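PDB 3GWB: peptidase M16 inactive domain family protein from Pseudomonas fluorescens, which is of unknown specific function but probably belongs among metal-binding hydrolases, though its own catalytic activity is uncertain. Local coordinates for residues A[36-41]-A[113-118]; A[197-202]-A[212-217]; A[282-287]-A[331-336]. One frame throughout, in Å; residues are numbered along the deposited sequence.

Interaction 1 (A[36-41]-A[113-118]); sequences FDLRLI and KLFAEV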
# COMPACT_ATOMS: atom_id res chain seq x y z
N PHE A 36 22.51 -5.03 -1.96
CA PHE A 36 22.20 -5.64 -3.24
C PHE A 36 20.77 -6.13 -3.25
O PHE A 36 20.14 -6.28 -2.19
CB PHE A 36 23.16 -6.79 -3.54
CG PHE A 36 22.93 -8.01 -2.70
CD1 PHE A 36 22.04 -9.00 -3.11
CD2 PHE A 36 23.59 -8.17 -1.48
CE1 PHE A 36 21.81 -10.12 -2.32
CE2 PHE A 36 23.36 -9.29 -0.68
CZ PHE A 36 22.47 -10.27 -1.10
N ASP A 37 20.26 -6.36 -4.45
CA ASP A 37 18.90 -6.85 -4.65
C ASP A 37 18.95 -8.18 -5.37
O ASP A 37 19.62 -8.31 -6.39
CB ASP A 37 18.09 -5.86 -5.48
CG ASP A 37 17.77 -4.59 -4.73
OD1 ASP A 37 17.03 -3.74 -5.27
OD2 ASP A 37 18.26 -4.43 -3.59
N LEU A 38 18.24 -9.16 -4.81
CA LEU A 38 18.13 -10.49 -5.39
C LEU A 38 16.66 -10.67 -5.72
O LEU A 38 15.79 -10.47 -4.87
CB LEU A 38 18.58 -11.56 -4.39
CG LEU A 38 18.32 -13.03 -4.73
CD1 LEU A 38 19.04 -13.40 -6.02
CD2 LEU A 38 18.80 -13.92 -3.58
N ARG A 39 16.37 -11.05 -6.96
CA ARG A 39 14.99 -11.23 -7.38
C ARG A 39 14.86 -12.56 -8.11
O ARG A 39 15.67 -12.88 -8.99
CB ARG A 39 14.57 -10.06 -8.28
CG ARG A 39 13.09 -9.99 -8.64
CD ARG A 39 12.84 -8.74 -9.49
NE ARG A 39 11.46 -8.61 -9.95
CZ ARG A 39 10.45 -8.20 -9.19
NH1 ARG A 39 10.65 -7.87 -7.92
NH2 ARG A 39 9.23 -8.10 -9.71
N LEU A 40 13.86 -13.34 -7.72
CA LEU A 40 13.60 -14.63 -8.34
C LEU A 40 12.26 -14.55 -9.05
O LEU A 40 11.24 -14.20 -8.46
CB LEU A 40 13.54 -15.74 -7.27
CG LEU A 40 14.85 -16.37 -6.78
CD1 LEU A 40 15.89 -15.31 -6.46
CD2 LEU A 40 14.54 -17.22 -5.54
N ILE A 41 12.28 -14.86 -10.34
CA ILE A 41 11.06 -14.82 -11.13
C ILE A 41 10.74 -16.24 -11.57
O ILE A 41 11.52 -16.84 -12.30
CB ILE A 41 11.22 -13.93 -12.39
CG1 ILE A 41 11.60 -12.49 -12.00
CG2 ILE A 41 9.91 -13.88 -13.14
CD1 ILE A 41 12.99 -12.35 -11.39
N LYS A 113 20.52 -17.53 3.72
CA LYS A 113 20.18 -18.87 4.17
C LYS A 113 18.71 -18.92 4.53
O LYS A 113 18.02 -19.89 4.23
CB LYS A 113 21.01 -19.27 5.40
CG LYS A 113 22.46 -19.54 5.09
CD LYS A 113 23.20 -20.07 6.32
CE LYS A 113 22.62 -21.40 6.79
NZ LYS A 113 23.38 -21.96 7.95
N LEU A 114 18.22 -17.86 5.17
CA LEU A 114 16.81 -17.79 5.55
C LEU A 114 15.95 -17.65 4.29
O LEU A 114 14.91 -18.30 4.17
CB LEU A 114 16.57 -16.60 6.48
CG LEU A 114 15.12 -16.29 6.88
CD1 LEU A 114 14.46 -17.53 7.48
CD2 LEU A 114 15.10 -15.13 7.86
N PHE A 115 16.40 -16.81 3.36
CA PHE A 115 15.68 -16.59 2.11
C PHE A 115 15.56 -17.89 1.31
O PHE A 115 14.49 -18.21 0.79
CB PHE A 115 16.40 -15.54 1.27
CG PHE A 115 15.71 -15.22 -0.03
CD1 PHE A 115 14.53 -14.48 -0.04
CD2 PHE A 115 16.22 -15.68 -1.24
CE1 PHE A 115 13.89 -14.18 -1.25
CE2 PHE A 115 15.58 -15.39 -2.45
CZ PHE A 115 14.41 -14.65 -2.45
N ALA A 116 16.66 -18.63 1.19
CA ALA A 116 16.65 -19.88 0.45
C ALA A 116 15.66 -20.86 1.08
O ALA A 116 14.90 -21.54 0.37
CB ALA A 116 18.05 -20.50 0.44
N GLU A 117 15.66 -20.92 2.40
CA GLU A 117 14.76 -21.81 3.13
C GLU A 117 13.30 -21.41 2.88
O GLU A 117 12.46 -22.26 2.61
CB GLU A 117 15.06 -21.75 4.63
CG GLU A 117 14.23 -22.71 5.47
CD GLU A 117 14.91 -24.05 5.70
OE1 GLU A 117 16.01 -24.07 6.31
OE2 GLU A 117 14.36 -25.09 5.28
N VAL A 118 13.01 -20.12 2.96
CA VAL A 118 11.65 -19.62 2.75
C VAL A 118 11.11 -19.96 1.35
O VAL A 118 9.99 -20.48 1.21
CB VAL A 118 11.59 -18.08 2.98
CG1 VAL A 118 10.32 -17.49 2.38
CG2 VAL A 118 11.64 -17.78 4.48
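Leu-38 and Leu-40 of the strand meet Phe-115 of the helix through carbon alone, and the shortest polar bond within the two segments, from Val-118 N to Leu-114 O at 2.9 Å, belongs to the helix itself. It is an ordinary helical bond in the turn that carries Phe-115, and the groups that meet the strand are apolar. The backbones are far apart: the CA atoms of Leu-38 and Phe-115 lie 10.0 Å from each other, a gap that needs long side chains from both sides. Phe-115 suits the place because its ring stands well out from the helix, with CG anti to the backbone N (chi1 -178°), carrying the CE2 side of the ring out to the two leucines. Its CE2 is the meeting point. Leu-38 CD2 lies 3.7 Å from Phe-115 CE2 and comes almost as near to Phe-115 CD2. Leu-40 CD2 is also 3.7 Å from Phe-115 CE2, and it reaches Phe-115 CZ at 4.0 Å. Both methyls approach obliquely, so the ring is gripped at one corner by two branched residues spaced two apart on the strand. Trimming Phe-115 to an alanine would probably open a gap between helix and sheet and leave the CD2 methyls of Leu-38 and Leu-40 without one of the partners they share. Between the two leucines, Arg-39 points away and rests on Val-369 of helix 365-377, which lies against the other face of the sheet. Strands 95-102 and 197-203 flank strand 35-42, Leu-99 of the former touching Phe-115, while Val-217 of helix 207-220 packs on both leucines beside helix 105-120.

Interaction 2 (A[197-202]-A[212-217]); sequences VVIALV and AIAAQV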
# COMPACT_ATOMS: atom_id res chain seq x y z
N VAL A 197 12.94 -21.06 -12.84
CA VAL A 197 13.18 -19.74 -12.27
C VAL A 197 14.27 -18.91 -12.94
O VAL A 197 15.20 -19.45 -13.55
CB VAL A 197 13.54 -19.85 -10.76
CG1 VAL A 197 14.98 -20.34 -10.62
CG2 VAL A 197 13.33 -18.49 -10.06
N VAL A 198 14.13 -17.60 -12.83
CA VAL A 198 15.12 -16.66 -13.34
C VAL A 198 15.71 -16.00 -12.11
O VAL A 198 14.96 -15.52 -11.26
CB VAL A 198 14.49 -15.56 -14.22
CG1 VAL A 198 15.55 -14.50 -14.55
CG2 VAL A 198 13.93 -16.16 -15.50
N ILE A 199 17.03 -15.97 -12.00
CA ILE A 199 17.70 -15.37 -10.85
C ILE A 199 18.37 -14.07 -11.26
O ILE A 199 19.33 -14.08 -12.03
CB ILE A 199 18.76 -16.34 -10.27
CG1 ILE A 199 18.08 -17.61 -9.79
CG2 ILE A 199 19.52 -15.68 -9.14
CD1 ILE A 199 19.05 -18.72 -9.47
N ALA A 200 17.87 -12.95 -10.75
CA ALA A 200 18.42 -11.64 -11.09
C ALA A 200 19.09 -11.04 -9.86
O ALA A 200 18.52 -11.04 -8.77
CB ALA A 200 17.30 -10.72 -11.58
N LEU A 201 20.30 -10.52 -10.04
CA LEU A 201 21.08 -9.95 -8.94
C LEU A 201 21.70 -8.62 -9.32
O LEU A 201 22.32 -8.50 -10.37
CB LEU A 201 22.21 -10.91 -8.55
CG LEU A 201 22.02 -11.99 -7.50
CD1 LEU A 201 23.23 -12.93 -7.52
CD2 LEU A 201 21.86 -11.34 -6.12
N VAL A 202 21.57 -7.63 -8.44
CA VAL A 202 22.16 -6.32 -8.69
C VAL A 202 22.69 -5.70 -7.40
O VAL A 202 21.96 -5.61 -6.40
CB VAL A 202 21.14 -5.33 -9.29
CG1 VAL A 202 21.83 -4.01 -9.55
CG2 VAL A 202 20.54 -5.88 -10.58
N ALA A 212 28.27 -17.58 -6.39
CA ALA A 212 28.01 -18.35 -5.17
C ALA A 212 26.57 -18.17 -4.68
O ALA A 212 25.90 -19.13 -4.30
CB ALA A 212 29.00 -17.94 -4.07
N ILE A 213 26.09 -16.92 -4.70
CA ILE A 213 24.73 -16.62 -4.27
C ILE A 213 23.72 -17.35 -5.16
O ILE A 213 22.79 -18.00 -4.68
CB ILE A 213 24.43 -15.10 -4.35
CG1 ILE A 213 25.40 -14.31 -3.47
CG2 ILE A 213 22.97 -14.85 -4.03
CD1 ILE A 213 25.51 -14.81 -2.07
N ALA A 214 23.91 -17.24 -6.47
CA ALA A 214 22.99 -17.87 -7.40
C ALA A 214 22.99 -19.39 -7.27
O ALA A 214 21.94 -20.01 -7.32
CB ALA A 214 23.33 -17.46 -8.83
N ALA A 215 24.17 -19.98 -7.10
CA ALA A 215 24.25 -21.43 -6.97
C ALA A 215 23.56 -21.90 -5.69
O ALA A 215 22.92 -22.95 -5.67
CB ALA A 215 25.70 -21.88 -6.97
N GLN A 216 23.70 -21.11 -4.63
CA GLN A 216 23.10 -21.46 -3.35
C GLN A 216 21.57 -21.40 -3.40
O GLN A 216 20.90 -22.30 -2.91
CB GLN A 216 23.61 -20.52 -2.24
CG GLN A 216 22.82 -20.62 -0.95
CD GLN A 216 23.30 -19.65 0.12
OE1 GLN A 216 23.56 -18.47 -0.16
NE2 GLN A 216 23.41 -20.14 1.36
N VAL A 217 21.03 -20.34 -3.98
CA VAL A 217 19.59 -20.19 -4.08
C VAL A 217 19.03 -21.30 -4.98
O VAL A 217 18.06 -21.98 -4.63
CB VAL A 217 19.22 -18.80 -4.67
CG1 VAL A 217 17.72 -18.70 -4.91
CG2 VAL A 217 19.64 -17.71 -3.70
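Ile-199 and Ile-213 adopt the same first torsion (chi1 -62° and -60°), with CG2 anti to the backbone N in each, but their tips part company. In Ile-199 the chain runs on extended from CG1, and CD1 reaches the helix backbone, 3.8 Å from Ala-214 O, a van der Waals touch and no hydrogen bond. Ile-213 bends at its second torsion, leading CD1 away, so its CB and CG2 take up the contact instead. Leu-201 comes to them nearly at a right angle: its CD1 lies 4.0 Å from Ile-213 CG2. Strand and helix form a beta-alpha unit, the chain turning back after the strand so that helix 207-220 lies over strand 197-203; the segment axes approach to 9.7 Å at 149°, roughly antiparallel. Closest backbone approach falls at Ile-199 and Ala-214, whose CA atoms are 6.8 Å apart. Alanine fits this spot because its lone methyl lets the helix come so near; Ala-214 CB still meets Ile-199 CG2 at 4.2 Å. Farther round the helix, Ile-213 also rests on Leu-112 of helix 105-120. On the strand's other face, the small Ala-200 allows close packing on Val-369 of helix 365-377, and Val-202, whose beta-branching suits an extended strand, touches Val-369 and Leu-372 of the same helix.

Interaction 3 (A[282-287]-A[331-336]); sequences GTRLMS and QDVFAE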
# COMPACT_ATOMS: atom_id res chain seq x y z
N GLY A 282 -0.82 16.07 -20.10
CA GLY A 282 -0.57 16.35 -21.50
C GLY A 282 -1.00 15.30 -22.52
O GLY A 282 -1.04 15.58 -23.72
N THR A 283 -1.32 14.10 -22.05
CA THR A 283 -1.73 13.02 -22.95
C THR A 283 -2.99 13.41 -23.74
O THR A 283 -3.74 14.28 -23.33
CB THR A 283 -2.02 11.72 -22.18
OG1 THR A 283 -3.19 11.91 -21.37
CG2 THR A 283 -0.84 11.36 -21.29
N ARG A 284 -3.20 12.74 -24.87
CA ARG A 284 -4.35 13.01 -25.73
C ARG A 284 -5.66 12.81 -24.95
O ARG A 284 -6.54 13.67 -24.96
CB ARG A 284 -4.31 12.07 -26.95
CG ARG A 284 -5.21 12.48 -28.12
CD ARG A 284 -4.77 13.79 -28.78
NE ARG A 284 -3.54 13.70 -29.58
CZ ARG A 284 -3.47 13.22 -30.82
NH1 ARG A 284 -4.56 12.76 -31.43
NH2 ARG A 284 -2.32 13.22 -31.47
N LEU A 285 -5.77 11.67 -24.27
CA LEU A 285 -6.97 11.36 -23.50
C LEU A 285 -7.22 12.32 -22.33
O LEU A 285 -8.35 12.77 -22.14
CB LEU A 285 -6.91 9.91 -23.01
CG LEU A 285 -7.11 8.82 -24.06
CD1 LEU A 285 -6.78 7.47 -23.47
CD2 LEU A 285 -8.56 8.83 -24.56
N MSE A 286 -6.21 12.63 -21.54
CA MSE A 286 -6.42 13.54 -20.42
C MSE A 286 -6.74 14.95 -20.90
O MSE A 286 -7.52 15.67 -20.28
CB MSE A 286 -5.19 13.57 -19.51
CG MSE A 286 -5.13 12.42 -18.53
SE MSE A 286 -6.39 12.57 -17.25
CE MSE A 286 -5.41 13.35 -15.99
N SER A 287 -6.13 15.33 -22.02
CA SER A 287 -6.36 16.66 -22.59
C SER A 287 -7.80 16.83 -23.07
O SER A 287 -8.47 17.81 -22.72
CB SER A 287 -5.40 16.89 -23.75
OG SER A 287 -5.73 18.08 -24.45
N GLN A 331 -13.69 6.92 -27.63
CA GLN A 331 -13.57 6.12 -28.84
C GLN A 331 -13.13 6.98 -30.02
O GLN A 331 -12.27 6.58 -30.80
CB GLN A 331 -14.89 5.42 -29.16
CG GLN A 331 -15.26 4.32 -28.18
CD GLN A 331 -16.56 3.63 -28.54
OE1 GLN A 331 -17.63 4.26 -28.55
NE2 GLN A 331 -16.49 2.34 -28.84
N ASP A 332 -13.72 8.17 -30.15
CA ASP A 332 -13.37 9.07 -31.25
C ASP A 332 -11.93 9.53 -31.10
O ASP A 332 -11.20 9.60 -32.08
CB ASP A 332 -14.28 10.31 -31.26
CG ASP A 332 -15.75 9.96 -31.43
OD1 ASP A 332 -16.07 9.15 -32.34
OD2 ASP A 332 -16.59 10.50 -30.67
N VAL A 333 -11.53 9.85 -29.87
CA VAL A 333 -10.16 10.28 -29.62
C VAL A 333 -9.21 9.15 -29.99
O VAL A 333 -8.14 9.38 -30.54
CB VAL A 333 -9.96 10.64 -28.14
CG1 VAL A 333 -8.48 10.82 -27.85
CG2 VAL A 333 -10.73 11.90 -27.80
N PHE A 334 -9.60 7.92 -29.66
CA PHE A 334 -8.78 6.76 -29.97
C PHE A 334 -8.68 6.57 -31.48
O PHE A 334 -7.59 6.36 -32.02
CB PHE A 334 -9.38 5.51 -29.33
CG PHE A 334 -8.60 4.26 -29.60
CD1 PHE A 334 -7.29 4.13 -29.16
CD2 PHE A 334 -9.18 3.21 -30.30
CE1 PHE A 334 -6.57 2.97 -29.40
CE2 PHE A 334 -8.46 2.04 -30.55
CZ PHE A 334 -7.15 1.92 -30.09
N ALA A 335 -9.83 6.62 -32.15
CA ALA A 335 -9.86 6.44 -33.60
C ALA A 335 -9.00 7.50 -34.26
O ALA A 335 -8.19 7.19 -35.14
CB ALA A 335 -11.29 6.54 -34.10
N GLU A 336 -9.18 8.74 -33.83
CA GLU A 336 -8.44 9.88 -34.35
C GLU A 336 -6.94 9.71 -34.15
O GLU A 336 -6.15 10.06 -35.02
CB GLU A 336 -8.94 11.16 -33.67
CG GLU A 336 -8.05 12.39 -33.80
CD GLU A 336 -7.71 12.75 -35.24
OE1 GLU A 336 -8.62 12.75 -36.09
OE2 GLU A 336 -6.52 13.05 -35.50
O HOH W 1 -7.08 12.12 -30.87
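The guanidinium group of Arg-284 is approached by segment 331-336 and its water at the edge. Glu-336 CG sits near its plane, 4.2 Å from Arg-284 NH1, and a water lies in the plane. This water accepts from Arg-284 NH1 at 2.7 Å and donates to Val-333 O at 3.0 Å, forming a polar bridge between the two segments, which share no direct hydrogen bond. Arg-284 NH1 and Glu-336 OE2 remain 4.5 Å apart, too far for a salt bridge, though the opposite charges probably still attract. Each has a firmer partner: Arg-284 NH2 makes a salt bridge to Glu-346, and Glu-336 OE2 receives a hydrogen bond from Asn-340. Arginine suits the place because its aliphatic part packs on Val-333 while its charged end reaches the water and Glu-346. Its CG, anti to the backbone N (chi1 -164°), lies 3.7 Å from Val-333 CG1, while bends at the next two torsions fold the charged end round toward the water. The same methyl of Val-333 also meets Leu-285 CD2 at 3.8 Å, so valine offers one methyl, CG1, to both a polar-ended and a purely apolar chain. Leu-285 continues the hydrophobic seam onto Val-330 and Leu-276. Thr-283, at the N-cap, caps the helix start that carries them: its OG1 accepts from the backbone N of Met-286, a selenomethionine, at 3.1 Å and 156°, a role well served by a short hydroxyl-bearing residue. The whole is a capped helix start packed against the flank of the long helix 323-340, the kind of helix-to-helix contact found in the helical layer of an alpha+beta domain such as those of M16 proteins.

In the fold
From the N terminus, interaction 1 comes first: strand 35-42 meets helix 105-120 and closes a long loop holding both helices and strands. Interaction 2 follows after that loop is complete, closing only a short connection of nine residues that already includes the start of helix 207-220. Interaction 3 closes a third loop, from helix 284-292 to helix 323-340. The three stand in series; none nests or crosses. Interactions 1 and 2 share one mixed sheet, their centres 8 Å apart, where Asp-37 N and Val-202 O (2.7 Å) probably hydrogen-bond between neighbouring strands. Interaction 3 lies about 43 Å from interaction 1, centre to centre, joining helices on the opposite side of the chain's centre.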